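Local coordinates for protein V-type ATPase 116 kDa subunit (Meiothermus ruber, PDB 3RRK) that probably takes part in proton transport by the rotary V-type ATPase, the present chain being the cytoplasmic N-terminal domain of its subunit I, at residues 73-78 and 99-104; 109-114 and 243-248; 24-29 and 285-290; 17-22 and 31-36; 213-218 and 222-227. One frame throughout, in Å; residues are numbered along the deposited sequence.

Contact 1 of 5, residues 73-78 and 99-104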
# COMPACT_ATOMS: atom_id res chain seq x y z
N GLU A 73 5.99 7.32 6.68
CA GLU A 73 5.99 6.82 5.31
C GLU A 73 4.57 6.61 4.82
O GLU A 73 4.17 7.14 3.79
CB GLU A 73 6.78 5.52 5.17
CG GLU A 73 8.29 5.76 5.05
CD GLU A 73 9.13 4.47 5.02
OE1 GLU A 73 8.57 3.36 5.24
OE2 GLU A 73 10.36 4.58 4.79
N GLN A 74 3.79 5.86 5.57
CA GLN A 74 2.42 5.60 5.19
C GLN A 74 1.68 6.92 4.93
O GLN A 74 0.99 7.05 3.93
CB GLN A 74 1.73 4.70 6.23
CG GLN A 74 0.21 4.60 6.10
CD GLN A 74 -0.53 5.58 7.02
OE1 GLN A 74 -1.29 6.43 6.56
NE2 GLN A 74 -0.30 5.45 8.33
N SER A 75 1.85 7.91 5.81
CA SER A 75 1.19 9.20 5.63
C SER A 75 1.65 9.95 4.38
O SER A 75 0.83 10.49 3.64
CB SER A 75 1.32 10.08 6.87
OG SER A 75 0.85 9.39 8.02
N LEU A 76 2.96 9.98 4.15
CA LEU A 76 3.52 10.70 3.01
C LEU A 76 3.04 10.10 1.69
O LEU A 76 2.73 10.82 0.73
CB LEU A 76 5.04 10.73 3.10
CG LEU A 76 5.60 11.65 4.18
CD1 LEU A 76 7.05 11.28 4.48
CD2 LEU A 76 5.48 13.12 3.80
N THR A 77 2.94 8.78 1.66
CA THR A 77 2.39 8.07 0.51
C THR A 77 0.98 8.53 0.15
O THR A 77 0.70 8.86 -1.01
CB THR A 77 2.38 6.56 0.75
OG1 THR A 77 3.73 6.08 0.81
CG2 THR A 77 1.65 5.86 -0.38
N VAL A 78 0.12 8.58 1.16
CA VAL A 78 -1.26 9.03 0.96
C VAL A 78 -1.32 10.44 0.45
O VAL A 78 -2.17 10.81 -0.36
CB VAL A 78 -2.04 8.96 2.29
CG1 VAL A 78 -3.40 9.68 2.19
CG2 VAL A 78 -2.20 7.53 2.71
N ALA A 99 3.34 12.32 19.41
CA ALA A 99 2.10 13.05 19.71
C ALA A 99 1.65 13.87 18.52
O ALA A 99 0.45 14.08 18.32
CB ALA A 99 2.27 13.95 20.95
N VAL A 100 2.62 14.33 17.74
CA VAL A 100 2.37 15.11 16.53
C VAL A 100 1.87 14.25 15.37
O VAL A 100 1.13 14.71 14.52
CB VAL A 100 3.65 15.90 16.11
CG1 VAL A 100 3.52 16.52 14.71
CG2 VAL A 100 3.96 16.96 17.14
N LEU A 101 2.25 12.98 15.38
CA LEU A 101 2.05 12.11 14.22
C LEU A 101 0.80 11.23 14.28
O LEU A 101 0.24 10.91 13.24
CB LEU A 101 3.30 11.24 14.02
CG LEU A 101 3.27 10.17 12.92
CD1 LEU A 101 3.18 10.84 11.54
CD2 LEU A 101 4.53 9.27 13.01
N ARG A 102 0.38 10.82 15.48
CA ARG A 102 -0.75 9.91 15.59
C ARG A 102 -2.02 10.41 14.90
O ARG A 102 -2.61 9.70 14.09
CB ARG A 102 -1.06 9.57 17.05
CG ARG A 102 -0.58 8.20 17.46
CD ARG A 102 -1.64 7.14 17.21
NE ARG A 102 -2.19 7.17 15.85
CZ ARG A 102 -1.79 6.40 14.85
NH1 ARG A 102 -2.37 6.51 13.67
NH2 ARG A 102 -0.81 5.52 15.02
N PRO A 103 -2.43 11.65 15.19
CA PRO A 103 -3.65 12.17 14.59
C PRO A 103 -3.52 12.24 13.07
O PRO A 103 -4.46 11.90 12.35
CB PRO A 103 -3.75 13.59 15.16
CG PRO A 103 -2.88 13.58 16.36
CD PRO A 103 -1.77 12.66 16.04
N VAL A 104 -2.36 12.70 12.62
CA VAL A 104 -2.08 12.83 11.20
C VAL A 104 -2.05 11.47 10.49
O VAL A 104 -2.61 11.32 9.41
CB VAL A 104 -0.72 13.53 10.99
CG1 VAL A 104 -0.31 13.47 9.53
CG2 VAL A 104 -0.79 14.96 11.49

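Contact 2 of 5, residues 109-114 and 243-248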
# COMPACT_ATOMS: atom_id res chain seq x y z
N GLU A 109 -4.61 7.59 7.05
CA GLU A 109 -4.98 6.21 6.77
C GLU A 109 -6.41 6.11 6.26
O GLU A 109 -6.69 5.40 5.30
CB GLU A 109 -4.78 5.31 7.99
CG GLU A 109 -4.76 3.83 7.64
CD GLU A 109 -5.00 2.94 8.86
OE1 GLU A 109 -5.39 3.48 9.92
OE2 GLU A 109 -4.81 1.71 8.75
N VAL A 110 -7.29 6.85 6.92
CA VAL A 110 -8.72 6.86 6.62
C VAL A 110 -8.98 7.52 5.26
O VAL A 110 -9.61 6.94 4.39
CB VAL A 110 -9.50 7.57 7.76
CG1 VAL A 110 -10.86 8.04 7.31
CG2 VAL A 110 -9.61 6.65 8.98
N LEU A 111 -8.47 8.73 5.07
CA LEU A 111 -8.60 9.40 3.78
C LEU A 111 -8.11 8.55 2.63
O LEU A 111 -8.81 8.41 1.63
CB LEU A 111 -7.85 10.73 3.80
CG LEU A 111 -8.53 11.67 4.80
CD1 LEU A 111 -7.76 12.96 4.99
CD2 LEU A 111 -9.95 11.93 4.34
N GLY A 112 -6.91 7.98 2.76
CA GLY A 112 -6.33 7.18 1.70
C GLY A 112 -7.17 5.97 1.36
O GLY A 112 -7.24 5.55 0.20
N LYS A 113 -7.82 5.40 2.37
CA LYS A 113 -8.66 4.23 2.16
C LYS A 113 -9.96 4.61 1.45
O LYS A 113 -10.46 3.88 0.59
CB LYS A 113 -8.96 3.51 3.48
CG LYS A 113 -7.90 2.48 3.88
CD LYS A 113 -8.22 1.84 5.23
CE LYS A 113 -7.11 0.88 5.69
NZ LYS A 113 -7.27 0.52 7.13
N GLU A 114 -10.49 5.77 1.80
CA GLU A 114 -11.75 6.17 1.22
C GLU A 114 -11.53 6.51 -0.24
O GLU A 114 -12.25 6.00 -1.10
CB GLU A 114 -12.34 7.36 1.98
CG GLU A 114 -13.76 7.69 1.56
CD GLU A 114 -14.68 6.48 1.66
OE1 GLU A 114 -14.60 5.77 2.68
OE2 GLU A 114 -15.47 6.23 0.71
N VAL A 243 -14.10 14.40 -4.74
CA VAL A 243 -13.64 15.77 -4.66
C VAL A 243 -13.40 16.16 -3.20
O VAL A 243 -12.31 16.60 -2.83
CB VAL A 243 -14.62 16.73 -5.35
CG1 VAL A 243 -14.34 18.17 -4.95
CG2 VAL A 243 -14.52 16.57 -6.86
N GLY A 244 -14.41 15.96 -2.38
CA GLY A 244 -14.30 16.23 -0.95
C GLY A 244 -13.18 15.50 -0.23
O GLY A 244 -12.50 16.09 0.61
N ILE A 245 -12.99 14.22 -0.55
CA ILE A 245 -11.89 13.46 0.02
C ILE A 245 -10.54 14.06 -0.40
O ILE A 245 -9.60 14.13 0.39
CB ILE A 245 -11.94 12.00 -0.44
CG1 ILE A 245 -13.20 11.30 0.11
CG2 ILE A 245 -10.69 11.28 0.01
CD1 ILE A 245 -13.27 11.11 1.64
N ARG A 246 -10.46 14.51 -1.65
CA ARG A 246 -9.21 15.06 -2.16
C ARG A 246 -8.90 16.39 -1.50
O ARG A 246 -7.74 16.72 -1.27
CB ARG A 246 -9.25 15.21 -3.68
CG ARG A 246 -9.33 13.90 -4.44
CD ARG A 246 -9.04 14.14 -5.91
NE ARG A 246 -9.09 15.57 -6.23
CZ ARG A 246 -9.45 16.05 -7.41
NH1 ARG A 246 -9.79 15.22 -8.39
NH2 ARG A 246 -9.47 17.37 -7.61
N GLU A 247 -9.94 17.16 -1.19
CA GLU A 247 -9.76 18.44 -0.52
C GLU A 247 -9.24 18.24 0.90
O GLU A 247 -8.40 18.99 1.39
CB GLU A 247 -11.04 19.28 -0.56
CG GLU A 247 -11.43 19.71 -2.00
CD GLU A 247 -12.71 20.55 -2.09
OE1 GLU A 247 -13.53 20.50 -1.14
OE2 GLU A 247 -12.89 21.27 -3.11
N GLU A 248 -9.71 17.19 1.54
CA GLU A 248 -9.23 16.81 2.86
C GLU A 248 -7.76 16.37 2.80
O GLU A 248 -6.96 16.72 3.66
CB GLU A 248 -10.08 15.66 3.39
CG GLU A 248 -11.42 16.09 3.90
CD GLU A 248 -11.32 16.70 5.28
OE1 GLU A 248 -11.06 15.93 6.24
OE2 GLU A 248 -11.49 17.93 5.39

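Contact 3 of 5, residues 24-29 and 285-290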
# COMPACT_ATOMS: atom_id res chain seq x y z
N ARG A 24 38.42 -5.53 6.70
CA ARG A 24 39.15 -4.93 5.58
C ARG A 24 39.63 -3.54 5.96
O ARG A 24 40.70 -3.12 5.54
CB ARG A 24 38.25 -4.77 4.36
CG ARG A 24 37.44 -5.98 3.96
CD ARG A 24 36.63 -5.68 2.69
NE ARG A 24 35.66 -4.60 2.88
CZ ARG A 24 35.63 -3.48 2.18
NH1 ARG A 24 36.51 -3.26 1.21
NH2 ARG A 24 34.70 -2.56 2.43
N LEU A 25 38.82 -2.83 6.74
CA LEU A 25 39.10 -1.43 7.04
C LEU A 25 39.70 -1.21 8.41
O LEU A 25 39.72 -0.09 8.91
CB LEU A 25 37.83 -0.58 6.91
CG LEU A 25 37.42 -0.15 5.50
CD1 LEU A 25 36.96 -1.34 4.66
CD2 LEU A 25 36.34 0.91 5.59
N ALA A 26 40.20 -2.28 9.03
CA ALA A 26 40.83 -2.14 10.33
C ALA A 26 41.85 -1.00 10.31
O ALA A 26 41.87 -0.16 11.21
CB ALA A 26 41.47 -3.44 10.76
N ARG A 27 42.67 -0.98 9.25
CA ARG A 27 43.79 -0.05 9.13
C ARG A 27 43.42 1.36 8.68
O ARG A 27 43.93 2.35 9.22
CB ARG A 27 44.87 -0.60 8.18
CG ARG A 27 45.70 -1.75 8.73
CD ARG A 27 46.52 -2.37 7.62
NE ARG A 27 45.73 -2.52 6.40
CZ ARG A 27 46.14 -3.12 5.30
NH1 ARG A 27 47.37 -3.64 5.24
NH2 ARG A 27 45.33 -3.21 4.24
N GLU A 28 42.57 1.45 7.66
CA GLU A 28 42.13 2.74 7.13
C GLU A 28 41.23 3.42 8.16
O GLU A 28 41.16 4.65 8.23
CB GLU A 28 41.37 2.55 5.82
CG GLU A 28 42.16 1.81 4.74
CD GLU A 28 42.39 0.33 5.05
OE1 GLU A 28 41.53 -0.28 5.73
OE2 GLU A 28 43.42 -0.22 4.60
N LEU A 29 40.55 2.60 8.94
CA LEU A 29 39.71 3.07 10.04
C LEU A 29 40.59 3.68 11.12
O LEU A 29 40.45 4.87 11.44
CB LEU A 29 38.91 1.90 10.61
CG LEU A 29 37.80 2.19 11.62
CD1 LEU A 29 37.01 3.42 11.17
CD2 LEU A 29 36.90 0.96 11.80
N TYR A 285 30.34 -7.12 13.77
CA TYR A 285 31.48 -6.53 13.08
C TYR A 285 32.83 -7.13 13.50
O TYR A 285 33.07 -7.39 14.68
CB TYR A 285 31.47 -5.02 13.25
CG TYR A 285 30.33 -4.39 12.50
CD1 TYR A 285 30.12 -4.68 11.17
CD2 TYR A 285 29.45 -3.53 13.13
CE1 TYR A 285 29.08 -4.11 10.46
CE2 TYR A 285 28.40 -2.95 12.44
CZ TYR A 285 28.22 -3.25 11.10
OH TYR A 285 27.18 -2.68 10.40
N GLY A 286 33.70 -7.34 12.52
CA GLY A 286 35.00 -7.94 12.76
C GLY A 286 36.02 -6.97 13.35
O GLY A 286 36.78 -7.33 14.25
N ALA A 287 36.04 -5.75 12.83
CA ALA A 287 36.96 -4.74 13.34
C ALA A 287 36.23 -3.72 14.20
O ALA A 287 35.19 -3.18 13.79
CB ALA A 287 37.69 -4.06 12.18
N ALA A 288 36.77 -3.45 15.38
CA ALA A 288 36.20 -2.48 16.31
C ALA A 288 37.27 -1.75 17.14
O ALA A 288 38.15 -2.38 17.72
CB ALA A 288 35.22 -3.16 17.23
N LEU A 289 37.16 -0.43 17.20
CA LEU A 289 38.12 0.40 17.95
C LEU A 289 37.44 1.23 19.04
O LEU A 289 36.22 1.46 19.03
CB LEU A 289 38.88 1.33 17.00
CG LEU A 289 39.97 0.75 16.09
CD1 LEU A 289 39.45 -0.41 15.26
CD2 LEU A 289 40.50 1.84 15.19
N MET A 290 38.26 1.69 19.99
CA MET A 290 37.81 2.49 21.12
C MET A 290 38.73 3.69 21.18
O MET A 290 39.90 3.59 20.80
CB MET A 290 37.95 1.67 22.40
CG MET A 290 37.23 2.22 23.60
SD MET A 290 38.12 1.89 25.13
CE MET A 290 39.47 3.06 25.00

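Contact 4 of 5, residues 17-22 and 31-36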
# COMPACT_ATOMS: atom_id res chain seq x y z
N LEU A 17 34.64 6.99 22.38
CA LEU A 17 34.14 6.65 21.06
C LEU A 17 34.31 5.16 20.79
O LEU A 17 35.33 4.57 21.14
CB LEU A 17 34.82 7.45 19.94
CG LEU A 17 34.38 7.00 18.53
CD1 LEU A 17 33.04 7.67 18.08
CD2 LEU A 17 35.47 7.23 17.51
N ILE A 18 33.31 4.54 20.19
CA ILE A 18 33.39 3.14 19.87
C ILE A 18 32.99 2.99 18.42
O ILE A 18 31.95 3.49 18.00
CB ILE A 18 32.47 2.30 20.77
CG1 ILE A 18 32.75 2.62 22.24
CG2 ILE A 18 32.68 0.83 20.53
CD1 ILE A 18 31.50 2.79 23.06
N VAL A 19 33.84 2.33 17.65
CA VAL A 19 33.63 2.23 16.23
C VAL A 19 33.81 0.79 15.78
O VAL A 19 34.68 0.09 16.28
CB VAL A 19 34.65 3.08 15.48
CG1 VAL A 19 34.31 3.11 13.99
CG2 VAL A 19 34.69 4.47 16.05
N ALA A 20 32.98 0.36 14.84
CA ALA A 20 33.12 -0.97 14.28
C ALA A 20 32.98 -0.92 12.75
O ALA A 20 32.35 -0.00 12.22
CB ALA A 20 32.11 -1.93 14.90
N GLY A 21 33.57 -1.89 12.07
CA GLY A 21 33.46 -1.96 10.63
C GLY A 21 33.87 -3.32 10.12
O GLY A 21 33.99 -4.28 10.89
N PRO A 22 34.07 -3.43 8.81
CA PRO A 22 34.64 -4.66 8.26
C PRO A 22 36.09 -4.78 8.69
O PRO A 22 36.70 -3.76 9.01
CB PRO A 22 34.55 -4.44 6.74
CG PRO A 22 34.50 -2.95 6.57
CD PRO A 22 33.79 -2.41 7.78
N ALA A 31 43.64 4.63 10.92
CA ALA A 31 44.32 5.80 10.37
C ALA A 31 43.45 7.04 10.45
O ALA A 31 43.87 8.09 10.95
CB ALA A 31 44.72 5.53 8.93
N GLU A 32 42.22 6.91 9.96
CA GLU A 32 41.31 8.03 9.86
C GLU A 32 40.92 8.58 11.23
O GLU A 32 40.78 9.79 11.41
CB GLU A 32 40.07 7.62 9.06
CG GLU A 32 39.27 8.78 8.48
CD GLU A 32 40.05 9.61 7.48
OE1 GLU A 32 41.24 9.30 7.21
OE2 GLU A 32 39.48 10.59 6.95
N LEU A 33 40.75 7.69 12.20
CA LEU A 33 40.56 8.11 13.58
C LEU A 33 41.75 8.91 14.11
O LEU A 33 41.59 10.00 14.67
CB LEU A 33 40.30 6.90 14.46
CG LEU A 33 39.10 6.06 14.02
CD1 LEU A 33 38.83 4.93 15.01
CD2 LEU A 33 37.85 6.91 13.81
N GLN A 34 42.96 8.36 13.95
CA GLN A 34 44.17 9.03 14.42
C GLN A 34 44.25 10.46 13.90
O GLN A 34 44.51 11.40 14.67
CB GLN A 34 45.44 8.28 13.99
CG GLN A 34 46.73 8.99 14.42
CD GLN A 34 48.01 8.31 13.93
OE1 GLN A 34 48.07 7.76 12.83
NE2 GLN A 34 49.05 8.37 14.75
N LYS A 35 44.02 10.61 12.60
CA LYS A 35 44.25 11.88 11.91
C LYS A 35 43.08 12.83 12.06
O LYS A 35 43.17 13.99 11.65
CB LYS A 35 44.56 11.65 10.43
CG LYS A 35 43.33 11.45 9.56
CD LYS A 35 43.50 12.11 8.20
CE LYS A 35 44.69 11.53 7.46
NZ LYS A 35 44.94 12.26 6.19
N ALA A 36 41.99 12.33 12.63
CA ALA A 36 40.86 13.19 12.95
C ALA A 36 41.08 13.79 14.33
O ALA A 36 40.53 14.84 14.66
CB ALA A 36 39.56 12.42 12.89

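Contact 5 of 5, residues 213-218 and 222-227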
# COMPACT_ATOMS: atom_id res chain seq x y z
N LEU A 213 -21.47 -13.21 -17.19
CA LEU A 213 -20.74 -11.99 -16.89
C LEU A 213 -20.91 -11.71 -15.40
O LEU A 213 -22.03 -11.60 -14.90
CB LEU A 213 -21.27 -10.83 -17.73
CG LEU A 213 -20.85 -9.41 -17.37
CD1 LEU A 213 -19.33 -9.28 -17.29
CD2 LEU A 213 -21.44 -8.41 -18.36
N ARG A 214 -19.79 -11.64 -14.69
CA ARG A 214 -19.80 -11.34 -13.28
C ARG A 214 -19.58 -9.85 -13.12
O ARG A 214 -18.87 -9.23 -13.90
CB ARG A 214 -18.69 -12.11 -12.55
CG ARG A 214 -18.76 -13.63 -12.68
CD ARG A 214 -19.91 -14.21 -11.87
NE ARG A 214 -20.19 -15.59 -12.27
CZ ARG A 214 -21.14 -16.36 -11.73
NH1 ARG A 214 -21.91 -15.89 -10.75
NH2 ARG A 214 -21.32 -17.60 -12.16
N PHE A 215 -20.23 -9.26 -12.13
CA PHE A 215 -19.96 -7.88 -11.79
C PHE A 215 -19.15 -7.89 -10.53
O PHE A 215 -19.44 -8.66 -9.62
CB PHE A 215 -21.25 -7.10 -11.64
CG PHE A 215 -21.91 -6.84 -12.94
CD1 PHE A 215 -21.61 -5.71 -13.68
CD2 PHE A 215 -22.79 -7.76 -13.47
CE1 PHE A 215 -22.19 -5.47 -14.91
CE2 PHE A 215 -23.39 -7.53 -14.70
CZ PHE A 215 -23.08 -6.38 -15.42
N PRO A 216 -18.11 -7.06 -10.48
CA PRO A 216 -17.15 -7.09 -9.38
C PRO A 216 -17.78 -6.57 -8.11
O PRO A 216 -18.79 -5.84 -8.17
CB PRO A 216 -16.07 -6.13 -9.86
CG PRO A 216 -16.80 -5.15 -10.71
CD PRO A 216 -17.83 -5.97 -11.43
N GLY A 217 -17.21 -6.94 -6.97
CA GLY A 217 -17.61 -6.39 -5.68
C GLY A 217 -19.04 -6.66 -5.30
O GLY A 217 -19.62 -7.67 -5.69
N ALA A 218 -19.61 -5.74 -4.52
CA ALA A 218 -20.99 -5.85 -4.06
C ALA A 218 -21.96 -6.16 -5.20
O ALA A 218 -22.91 -6.91 -5.01
CB ALA A 218 -21.40 -4.57 -3.33
N MET A 222 -26.24 -9.15 -6.77
CA MET A 222 -27.46 -8.38 -6.93
C MET A 222 -28.18 -8.78 -8.18
O MET A 222 -27.59 -9.29 -9.13
CB MET A 222 -27.17 -6.88 -7.03
CG MET A 222 -26.60 -6.24 -5.78
SD MET A 222 -26.37 -4.47 -6.04
CE MET A 222 -25.33 -4.05 -4.66
N PRO A 223 -29.50 -8.54 -8.20
CA PRO A 223 -30.23 -8.65 -9.46
C PRO A 223 -29.74 -7.56 -10.38
O PRO A 223 -29.43 -6.47 -9.91
CB PRO A 223 -31.68 -8.37 -9.05
CG PRO A 223 -31.73 -8.63 -7.56
CD PRO A 223 -30.38 -8.27 -7.05
N LEU A 224 -29.64 -7.87 -11.67
CA LEU A 224 -29.36 -6.87 -12.70
C LEU A 224 -29.95 -5.52 -12.35
O LEU A 224 -29.23 -4.53 -12.27
CB LEU A 224 -29.96 -7.31 -14.03
CG LEU A 224 -29.23 -8.50 -14.65
CD1 LEU A 224 -27.77 -8.16 -14.62
CD2 LEU A 224 -29.53 -9.77 -13.87
N GLY A 225 -31.25 -5.50 -12.13
CA GLY A 225 -31.97 -4.26 -11.91
C GLY A 225 -31.43 -3.44 -10.76
O GLY A 225 -31.26 -2.23 -10.88
N LYS A 226 -31.18 -4.09 -9.63
CA LYS A 226 -30.66 -3.38 -8.47
C LYS A 226 -29.24 -2.88 -8.76
O LYS A 226 -28.93 -1.71 -8.50
CB LYS A 226 -30.70 -4.28 -7.23
CG LYS A 226 -32.09 -4.80 -6.90
CD LYS A 226 -32.37 -4.76 -5.39
CE LYS A 226 -33.77 -5.23 -5.07
NZ LYS A 226 -34.10 -4.99 -3.63
N ALA A 227 -28.41 -3.76 -9.32
CA ALA A 227 -27.02 -3.43 -9.66
C ALA A 227 -26.91 -2.18 -10.53
O ALA A 227 -26.15 -1.26 -10.23
CB ALA A 227 -26.36 -4.62 -10.36

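Contact 1 of 5, residues 73-78 and 99-104
Leu-101 is the first residue of the 99-104 segment to approach Ser-75. The trans chi1 of Leu-101 (175°) swings its branch toward helix 56-79 although its CB does not point there, and CD1 stops 4.5 Å from Ser-75 OG. At Pro-103 the helix is kinked. The ring nitrogen has no hydrogen to give, and the N of Val-104 likewise makes no bond to the preceding turn. Val-104 completes the contact from alongside. Its CG1 comes to 4.5 Å from Ser-75 OG, while its carbonyl O lies 4.2 Å from the same hydroxyl, too far for a hydrogen bond.

Both segments run in broadly the same N-to-C sense, and only 84 Å² is buried between them, a light touch within a larger helical bundle. Leu-260 of helix 224-281 packs on both Ser-75 and Leu-101, and Ser-256 of that helix meets Val-104, so three long helices converge here in the middle of the elongated domain. Ala-105 and Ala-108, one and four residues beyond Val-104, also touch Ser-75, small side chains meeting a small one. The serine hydroxyl, turned beside its own backbone N (chi1 -54°), bonds to the carbonyl O of Gln-71 one turn earlier. Its polarity is thus answered within helix 56-79, and toward Leu-101 and Val-104 this buried serine acts only through van der Waals contact.

Contact 2 of 5, residues 109-114 and 243-248
Leu-111 meets Glu-248 and Ile-245 where helix 94-138 passes helix 224-281. The leucine crosses Glu-248 at about a right angle and straddles its CB, with CD1 and CD2 each 3.9 Å from that atom. CD2 also approaches Ile-245 CD1 at 4.4 Å, and the carbonyl O of Leu-111 lies 3.8 Å from Ile-245 CG2. Three residues after Leu-111, Glu-114 lends its aliphatic part: CG lies 3.5 Å from Ile-245 CD1 and CB is 3.9 Å from the same methyl. A bend at chi2 (54°) then leads the carboxylate away from the isoleucine. Cut back to an alanine, Ile-245 would probably leave a gap between Leu-111 and Glu-114, whose CB and CG would lose their apolar partner. Glu-248 likewise uses its CB here, while its OE2 makes a salt bridge with Arg-251.

This is antiparallel helix packing in the long helical middle that connects the two alpha/beta lobes, the segments running at 150° with their axes 9.8 Å apart at closest approach. Ile-245 reaches further along helix 94-138 to Arg-115 and Leu-118, and helix 56-79 joins the same helix through Val-78, which packs against Gly-112.

Contact 3 of 5, residues 24-29 and 285-290
Leu-289 reaches from its strand toward Leu-29 on the helix that lies over it. Its CB points at the helix but stops short of Leu-29, and so does CG, set beside the backbone N (chi1 -74°). The two methyls make the touch. CD2 lies 4.5 Å from Leu-29 CG and equally far from the backbone C of that residue, while CD1 faces Leu-29 CD2 at 4.5 Å. Leu-30 and Leu-33 of the same helix, and Ile-41 of the adjacent strand, also pack on Leu-289.

This is helix-on-sheet packing in a four-stranded antiparallel sheet whose order, 41-44, 287-293, 15-21, 310-313, is that of a ferredoxin-like lobe. Helix 26-36 lies on one face, and strand 287-293 enters only after the long helices and the second lobe.

Two residues back along the strand, Ala-287 points to the same face. Its CB meets Ala-26 CB at 4.1 Å, methyl against methyl, in the first turn of the helix, where the backbones come closest, with 5.5 Å between the CA atoms of these two residues. Ala-288, between Ala-287 and Leu-289, points its CB away from the helix and rests on Ala-20.

Contact 4 of 5, residues 17-22 and 31-36
An apolar helix-on-sheet contact sets Leu-33 of helix 26-36 against Leu-17 and Val-19 of strand 15-21, in the hydrophobic interior of the N-terminal proximal lobe. Leu-33 does the work for the helix, its two methyls divided between two strand residues. CD2 comes to 4.4 Å from Leu-17 CD2, and CD1 lies 4.3 Å from Val-19 CG2. The backbones stay apart, the CA atoms of Val-19 and Leu-33 being 9.5 Å from each other, and side chains from both sides fill the space between. Leu-17 and Val-19 are two apart on the strand and so share the face that looks at the helix. All three side chains are buried, and no hydrogen bond crosses the contact.

Strand 15-21, helix 26-36 and strand 41-44 form a split beta-alpha-beta unit, in which strand 287-293 is inserted between the two parallel strands. Val-19 pairs through its backbone with Leu-289 of that inserted strand. On its other side strand 15-21 is flanked by strand 310-313, and Gln-311 packs on both Leu-17 and Val-19. The opposite face of the strand, through Ile-18 and Ala-20, rests on Met-280 of helix 224-281.

Contact 5 of 5, residues 213-218 and 222-227
The ring of Phe-215 receives Leu-224 obliquely: the methyl CD1 of the leucine lies 4.4 Å from Phe-215 CE2. A second ring, that of Phe-128 on helix 94-138, meets Phe-215 with the planes inclined at about 60°. Ala-132 of that helix and Met-231 of helix 224-281 add further apolar contacts, so the buried ring sits against both long helices. The CB of Phe-215 points toward the 222-227 segment, whereas the CB of Leu-224 does not face the loop and only the end of the leucine closes on the ring.

A second touch joins Met-222 and Ala-218. Met-222, extended beyond CG (chi2 -178°), runs beside Ala-218, bringing both CG and CE to 3.8 Å from the carbonyl O of Ala-218 and CE to 4.2 Å from Ala-218 CB.

The loop leads into helix 224-281, near the start of which Ala-227 N bonds to Pro-223 O at 3.0 Å and Gly-225 N to Asp-143 OD2. Leu-213 pairs through its backbone with Pro-152, joining the loop to strand 148-155 of the second alpha/beta lobe. No hydrogen bond crosses between the segments; their direct contact is van der Waals in character, an aromatic ring with a leucine methyl and a methionine chain with a small alanine.

In the fold
From the N terminus, contact 4 closes the first and short loop, laying helix 26-36 on strand 15-21. Contact 3 opens before contact 4 has closed, so the two cross; sharing that helix and neighbouring strands of one sheet, they tie the beginning of the chain to strand 287-293. Inside the long loop closed by contact 3 lie the other three. Contact 1 closes first, joining helices 56-79 and 94-138; contact 2 follows in series, bringing helix 94-138 against helix 224-281, and touches contact 1. Nested within contact 2, contact 5 marks the turn into helix 224-281 beside the second lobe, with its centre about 67 Å from that of contact 3.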